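Cytochrome c2 (Rhodobacter capsulatus, PDB 1VYD) carries electrons on a covalently bound heme, serving as donor to the oxidized bacteriochlorophyll in bacterial photosynthesis and possibly also acting in respiration. Local coordinates at residues Thr68-Gly80 with Thr94-Ala108. The protein carries 1 engineered substitution. Residues are numbered along the deposited sequence; the frame is centred on the assembly and turned at random.
Sequences TEEDIATYVKDPG and TEMAFKLAKGGEDVA. Engineered in segment 94-108: Glu95 (natural residue Gly). With HEM (protoporphyrin IX containing Fe), chain C.
Val76 and Leu100 lie side by side at the apolar centre, Val76 CG1 tight against Leu100 CD2 at 3.5 Å, while Val76 CG2 presses on heme methyl CMB. This is the methionine side of the heme crevice in the cytochrome c fold: helix 69-77, the loop bearing the sixth ligand and the start of helix 104-113. Met96 has CG anti to its backbone N (chi1 170°) and an extended chain beyond, which lays it across the porphyrin and brings SD to the iron at 2.4 Å, with His17 as the other axial ligand. Its CE methyl packs against Val76 CG2 and Pro79 CG, and SD makes an oblique Met-aromatic contact with Tyr75, 4.8 Å from the ring centroid. Further along, the helices touch closely where Ala73 faces Gly104, whose missing side chain lets the backbones come to 4.0 Å between CA atoms. A hydrogen bond from Leu100 N to Val76 O, nearly straight at the hydrogen (176°), ties the ligand loop to the backbone at Val76. At the polar edge Thr94 OG1 accepts from Met96 N in an ST turn, and the backbone N-H of Glu95, an engineered residue, donates to heme propionate O1D. One water bridges Tyr75 OH and Thr94 OG1, its O lying 2.8 Å from heme O1D, to which it donates.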
loop_
_atom_site.group_PDB
_atom_site.type_symbol
_atom_site.label_atom_id
_atom_site.label_comp_id
_atom_site.label_asym_id
_atom_site.label_seq_id
_atom_site.Cartn_x
_atom_site.Cartn_y
_atom_site.Cartn_z
ATOM N N THR A 68 2.539 -2.938 -8.045
ATOM C CA THR A 68 1.905 -2.491 -9.276
ATOM C C THR A 68 0.481 -2.168 -8.832
ATOM O O THR A 68 0.112 -2.594 -7.719
ATOM C CB THR A 68 1.896 -3.589 -10.361
ATOM O OG1 THR A 68 1.184 -4.753 -9.929
ATOM C CG2 THR A 68 3.310 -4.014 -10.725
ATOM N N GLU A 69 -0.337 -1.495 -9.598
ATOM C CA GLU A 69 -1.718 -1.199 -9.265
ATOM C C GLU A 69 -2.540 -2.455 -9.024
ATOM O O GLU A 69 -3.346 -2.485 -8.079
ATOM C CB GLU A 69 -2.381 -0.448 -10.423
ATOM C CG GLU A 69 -1.861 0.997 -10.482
ATOM C CD GLU A 69 -2.622 1.745 -11.573
ATOM O OE1 GLU A 69 -3.871 1.703 -11.634
ATOM O OE2 GLU A 69 -1.906 2.334 -12.414
ATOM N N GLU A 70 -2.343 -3.444 -9.890
ATOM C CA GLU A 70 -3.044 -4.723 -9.817
ATOM C C GLU A 70 -2.633 -5.447 -8.557
ATOM O O GLU A 70 -3.526 -6.000 -7.920
ATOM C CB GLU A 70 -2.682 -5.572 -11.064
ATOM C CG GLU A 70 -3.469 -6.862 -11.166
ATOM C CD GLU A 70 -3.049 -7.779 -12.298
ATOM O OE1 GLU A 70 -1.824 -8.036 -12.514
ATOM O OE2 GLU A 70 -3.964 -8.354 -12.968
ATOM N N ASP A 71 -1.354 -5.529 -8.173
ATOM C CA ASP A 71 -1.015 -6.091 -6.887
ATOM C C ASP A 71 -1.533 -5.216 -5.733
ATOM O O ASP A 71 -1.836 -5.753 -4.683
ATOM C CB ASP A 71 0.486 -6.331 -6.682
ATOM C CG ASP A 71 1.022 -7.217 -7.797
ATOM O OD1 ASP A 71 1.958 -6.825 -8.525
ATOM O OD2 ASP A 71 0.472 -8.323 -7.901
ATOM N N ILE A 72 -1.587 -3.901 -5.799
ATOM C CA ILE A 72 -2.134 -3.148 -4.671
ATOM C C ILE A 72 -3.602 -3.497 -4.463
ATOM O O ILE A 72 -4.026 -3.787 -3.329
ATOM C CB ILE A 72 -1.943 -1.622 -4.883
ATOM C CG1 ILE A 72 -0.411 -1.396 -4.787
ATOM C CG2 ILE A 72 -2.728 -0.870 -3.813
ATOM C CD1 ILE A 72 -0.008 0.034 -5.029
ATOM N N ALA A 73 -4.366 -3.467 -5.583
ATOM C CA ALA A 73 -5.776 -3.867 -5.597
ATOM C C ALA A 73 -6.031 -5.220 -4.963
ATOM O O ALA A 73 -7.032 -5.340 -4.262
ATOM C CB ALA A 73 -6.303 -4.108 -7.040
ATOM N N THR A 74 -5.179 -6.221 -5.192
ATOM C CA THR A 74 -5.440 -7.537 -4.560
ATOM C C THR A 74 -4.974 -7.554 -3.126
ATOM O O THR A 74 -5.493 -8.264 -2.263
ATOM C CB THR A 74 -4.652 -8.645 -5.299
ATOM O OG1 THR A 74 -5.010 -8.697 -6.701
ATOM C CG2 THR A 74 -4.929 -10.006 -4.708
ATOM N N TYR A 75 -3.825 -6.897 -2.840
ATOM C CA TYR A 75 -3.280 -6.961 -1.466
ATOM C C TYR A 75 -4.228 -6.339 -0.456
ATOM O O TYR A 75 -4.396 -6.840 0.634
ATOM C CB TYR A 75 -1.980 -6.180 -1.389
ATOM C CG TYR A 75 -1.494 -5.796 0.002
ATOM C CD1 TYR A 75 -0.873 -6.699 0.870
ATOM C CD2 TYR A 75 -1.572 -4.467 0.409
ATOM C CE1 TYR A 75 -0.291 -6.297 2.057
ATOM C CE2 TYR A 75 -0.979 -4.034 1.569
ATOM C CZ TYR A 75 -0.384 -4.972 2.407
ATOM O OH TYR A 75 0.196 -4.519 3.587
ATOM N N VAL A 76 -4.844 -5.241 -0.766
ATOM C CA VAL A 76 -5.758 -4.392 0.040
ATOM C C VAL A 76 -7.052 -5.118 0.324
ATOM O O VAL A 76 -7.662 -5.002 1.386
ATOM C CB VAL A 76 -5.751 -3.122 -0.854
ATOM C CG1 VAL A 76 -7.041 -2.699 -1.525
ATOM C CG2 VAL A 76 -5.033 -1.942 -0.267
ATOM N N LYS A 77 -7.540 -6.059 -0.493
ATOM C CA LYS A 77 -8.703 -6.892 -0.223
ATOM C C LYS A 77 -8.372 -7.882 0.886
ATOM O O LYS A 77 -9.273 -8.219 1.681
ATOM C CB LYS A 77 -9.196 -7.754 -1.390
ATOM C CG LYS A 77 -9.888 -7.028 -2.498
ATOM C CD LYS A 77 -9.569 -7.645 -3.856
ATOM C CE LYS A 77 -10.610 -7.171 -4.867
ATOM N NZ LYS A 77 -9.985 -6.420 -6.015
ATOM N N ASP A 78 -7.122 -8.343 0.952
ATOM C CA ASP A 78 -6.827 -9.260 2.079
ATOM C C ASP A 78 -5.328 -9.389 2.179
ATOM O O ASP A 78 -4.711 -10.200 1.473
ATOM C CB ASP A 78 -7.497 -10.622 1.837
ATOM C CG ASP A 78 -7.409 -11.529 3.019
ATOM O OD1 ASP A 78 -8.413 -12.262 3.135
ATOM O OD2 ASP A 78 -6.520 -11.573 3.907
ATOM N N PRO A 79 -4.708 -8.491 2.921
ATOM C CA PRO A 79 -3.267 -8.370 2.996
ATOM C C PRO A 79 -2.613 -9.621 3.479
ATOM O O PRO A 79 -1.581 -10.033 2.920
ATOM C CB PRO A 79 -3.014 -7.155 3.880
ATOM C CG PRO A 79 -4.329 -6.479 4.133
ATOM C CD PRO A 79 -5.405 -7.454 3.765
ATOM N N GLY A 80 -3.092 -10.300 4.510
ATOM C CA GLY A 80 -2.477 -11.537 5.014
ATOM C C GLY A 80 -2.650 -12.632 3.978
ATOM O O GLY A 80 -1.690 -13.369 3.695
ATOM N N THR A 94 0.880 -10.018 8.515
ATOM C CA THR A 94 0.806 -8.627 8.179
ATOM C C THR A 94 0.358 -7.748 9.352
ATOM O O THR A 94 -0.494 -8.126 10.138
ATOM C CB THR A 94 -0.226 -8.396 7.032
ATOM O OG1 THR A 94 -0.440 -6.977 6.890
ATOM C CG2 THR A 94 -1.516 -9.018 7.519
ATOM N N GLU A 95 0.853 -6.512 9.419
ATOM C CA GLU A 95 0.476 -5.581 10.466
ATOM C C GLU A 95 -0.716 -4.755 9.988
ATOM O O GLU A 95 -1.201 -3.876 10.705
ATOM C CB GLU A 95 1.513 -4.552 10.854
ATOM C CG GLU A 95 2.689 -5.029 11.635
ATOM C CD GLU A 95 2.425 -5.152 13.124
ATOM O OE1 GLU A 95 1.383 -5.722 13.520
ATOM O OE2 GLU A 95 3.304 -4.670 13.892
ATOM N N MET A 96 -0.980 -4.788 8.701
ATOM C CA MET A 96 -2.060 -3.929 8.180
ATOM C C MET A 96 -3.354 -4.694 8.485
ATOM O O MET A 96 -3.669 -5.626 7.798
ATOM C CB MET A 96 -1.840 -3.664 6.710
ATOM C CG MET A 96 -3.122 -2.983 6.138
ATOM S SD MET A 96 -2.614 -2.395 4.516
ATOM C CE MET A 96 -4.181 -2.493 3.653
ATOM N N ALA A 97 -4.055 -4.387 9.561
ATOM C CA ALA A 97 -5.283 -5.145 9.867
ATOM C C ALA A 97 -6.514 -4.327 9.446
ATOM O O ALA A 97 -7.171 -3.620 10.231
ATOM C CB ALA A 97 -5.409 -5.428 11.360
ATOM N N PHE A 98 -6.807 -4.454 8.166
ATOM C CA PHE A 98 -7.916 -3.785 7.531
ATOM C C PHE A 98 -7.956 -4.445 6.134
ATOM O O PHE A 98 -6.877 -4.586 5.555
ATOM C CB PHE A 98 -7.685 -2.278 7.289
ATOM C CG PHE A 98 -8.832 -1.742 6.496
ATOM C CD1 PHE A 98 -10.082 -1.694 7.102
ATOM C CD2 PHE A 98 -8.708 -1.364 5.190
ATOM C CE1 PHE A 98 -11.160 -1.202 6.413
ATOM C CE2 PHE A 98 -9.769 -0.853 4.484
ATOM C CZ PHE A 98 -11.010 -0.777 5.092
ATOM N N LYS A 99 -9.177 -4.825 5.776
ATOM C CA LYS A 99 -9.391 -5.470 4.487
ATOM C C LYS A 99 -10.416 -4.573 3.802
ATOM O O LYS A 99 -11.432 -4.218 4.465
ATOM C CB LYS A 99 -9.906 -6.895 4.651
ATOM C CG LYS A 99 -9.446 -7.756 5.800
ATOM C CD LYS A 99 -9.985 -9.196 5.866
ATOM C CE LYS A 99 -10.576 -9.643 7.217
ATOM N NZ LYS A 99 -11.655 -10.719 7.129
ATOM N N LEU A 100 -10.174 -4.181 2.589
ATOM C CA LEU A 100 -11.054 -3.309 1.824
ATOM C C LEU A 100 -12.000 -4.249 1.072
ATOM O O LEU A 100 -11.583 -5.108 0.275
ATOM C CB LEU A 100 -10.237 -2.407 0.888
ATOM C CG LEU A 100 -11.001 -1.566 -0.131
ATOM C CD1 LEU A 100 -11.778 -0.433 0.544
ATOM C CD2 LEU A 100 -10.046 -1.008 -1.192
ATOM N N ALA A 101 -13.284 -4.069 1.206
ATOM C CA ALA A 101 -14.254 -5.013 0.618
ATOM C C ALA A 101 -14.381 -4.759 -0.863
ATOM O O ALA A 101 -14.305 -5.726 -1.595
ATOM C CB ALA A 101 -15.654 -4.956 1.237
ATOM N N LYS A 102 -14.406 -3.478 -1.219
ATOM C CA LYS A 102 -14.497 -3.172 -2.681
ATOM C C LYS A 102 -13.739 -1.859 -2.865
ATOM O O LYS A 102 -13.581 -1.074 -1.928
ATOM C CB LYS A 102 -15.983 -3.165 -3.008
ATOM C CG LYS A 102 -16.641 -2.176 -3.890
ATOM C CD LYS A 102 -17.914 -1.504 -3.383
ATOM C CE LYS A 102 -17.815 -0.023 -3.720
ATOM N NZ LYS A 102 -18.536 0.948 -2.827
ATOM N N GLY A 103 -13.307 -1.519 -4.068
ATOM C CA GLY A 103 -12.657 -0.312 -4.437
ATOM C C GLY A 103 -11.144 -0.379 -4.628
ATOM O O GLY A 103 -10.590 0.676 -4.979
ATOM N N GLY A 104 -10.556 -1.577 -4.632
ATOM C CA GLY A 104 -9.146 -1.839 -4.733
ATOM C C GLY A 104 -8.452 -1.226 -5.934
ATOM O O GLY A 104 -7.404 -0.546 -5.795
ATOM N N GLU A 105 -9.058 -1.431 -7.081
ATOM C CA GLU A 105 -8.605 -0.999 -8.366
ATOM C C GLU A 105 -8.629 0.519 -8.440
ATOM O O GLU A 105 -7.731 1.086 -9.033
ATOM C CB GLU A 105 -9.488 -1.516 -9.509
ATOM C CG GLU A 105 -8.822 -2.495 -10.461
ATOM C CD GLU A 105 -9.797 -2.965 -11.544
ATOM O OE1 GLU A 105 -11.022 -3.151 -11.293
ATOM O OE2 GLU A 105 -9.369 -3.134 -12.713
ATOM N N ASP A 106 -9.673 1.114 -7.878
ATOM C CA ASP A 106 -9.813 2.567 -7.948
ATOM C C ASP A 106 -8.807 3.255 -7.052
ATOM O O ASP A 106 -8.212 4.249 -7.478
ATOM C CB ASP A 106 -11.266 2.925 -7.586
ATOM C CG ASP A 106 -12.268 2.384 -8.610
ATOM O OD1 ASP A 106 -13.434 2.140 -8.215
ATOM O OD2 ASP A 106 -11.881 2.212 -9.795
ATOM N N VAL A 107 -8.612 2.767 -5.810
ATOM C CA VAL A 107 -7.608 3.286 -4.927
ATOM C C VAL A 107 -6.206 3.131 -5.548
ATOM O O VAL A 107 -5.358 4.022 -5.504
ATOM C CB VAL A 107 -7.599 2.595 -3.539
ATOM C CG1 VAL A 107 -6.712 3.446 -2.580
ATOM C CG2 VAL A 107 -8.976 2.583 -2.906
ATOM N N ALA A 108 -5.912 1.989 -6.160
ATOM C CA ALA A 108 -4.700 1.680 -6.855
ATOM C C ALA A 108 -4.384 2.642 -7.990
ATOM O O ALA A 108 -3.249 3.161 -7.991
ATOM C CB ALA A 108 -4.683 0.276 -7.443
HETATM C CHA HEM C . 1.242 -1.308 4.401
HETATM C CHB HEM C . -1.993 0.369 1.166
HETATM C CHC HEM C . -5.277 0.814 4.741
HETATM C CHD HEM C . -1.773 -0.047 8.021
HETATM C C1A HEM C . 0.595 -0.961 3.220
HETATM C C2A HEM C . 1.155 -1.047 1.887
HETATM C C3A HEM C . 0.250 -0.603 1.041
HETATM C C4A HEM C . -0.907 -0.224 1.792
HETATM C CMA HEM C . 0.192 -0.412 -0.493
HETATM C CAA HEM C . 2.604 -1.580 1.614
HETATM C CBA HEM C . 3.563 -0.413 1.626
HETATM C CGA HEM C . 5.035 -0.671 1.385
HETATM O O1A HEM C . 5.439 -1.838 1.109
HETATM O O2A HEM C . 5.753 0.325 1.641
HETATM C C1B HEM C . -3.127 0.622 1.912
HETATM C C2B HEM C . -4.369 1.048 1.314
HETATM C C3B HEM C . -5.259 1.119 2.313
HETATM C C4B HEM C . -4.611 0.814 3.547
HETATM C CMB HEM C . -4.558 1.375 -0.207
HETATM C CAB HEM C . -6.779 1.408 2.241
HETATM C CBB HEM C . -7.556 0.678 1.355
HETATM C C1C HEM C . -4.580 0.622 5.930
HETATM C C2C HEM C . -5.171 0.801 7.249
HETATM C C3C HEM C . -4.230 0.542 8.135
HETATM C C4C HEM C . -3.004 0.218 7.428
HETATM C CMC HEM C . -6.630 1.260 7.423
HETATM C CAC HEM C . -4.310 0.450 9.674
HETATM C CBC HEM C . -5.431 0.038 10.352
HETATM C C1D HEM C . -0.648 -0.421 7.309
HETATM C C2D HEM C . 0.542 -0.963 7.910
HETATM C C3D HEM C . 1.373 -1.308 6.910
HETATM C C4D HEM C . 0.703 -1.056 5.656
HETATM C CMD HEM C . 0.750 -1.033 9.431
HETATM C CAD HEM C . 2.742 -1.981 6.974
HETATM C CBD HEM C . 2.489 -3.519 6.768
HETATM C CGD HEM C . 3.444 -4.452 7.457
HETATM O O1D HEM C . 3.033 -5.639 7.469
HETATM O O2D HEM C . 4.452 -4.031 8.106
HETATM N NA HEM C . -0.658 -0.453 3.125
HETATM N NB HEM C . -3.277 0.534 3.262
HETATM N NC HEM C . -3.259 0.253 6.061
HETATM N ND HEM C . -0.551 -0.514 5.924
HETATM FE FE HEM C . -1.936 -0.061 4.601
HETATM O O HOH W 1 -6.113 0.245 -10.696
HETATM O O HOH W 2 1.172 -5.903 5.365
#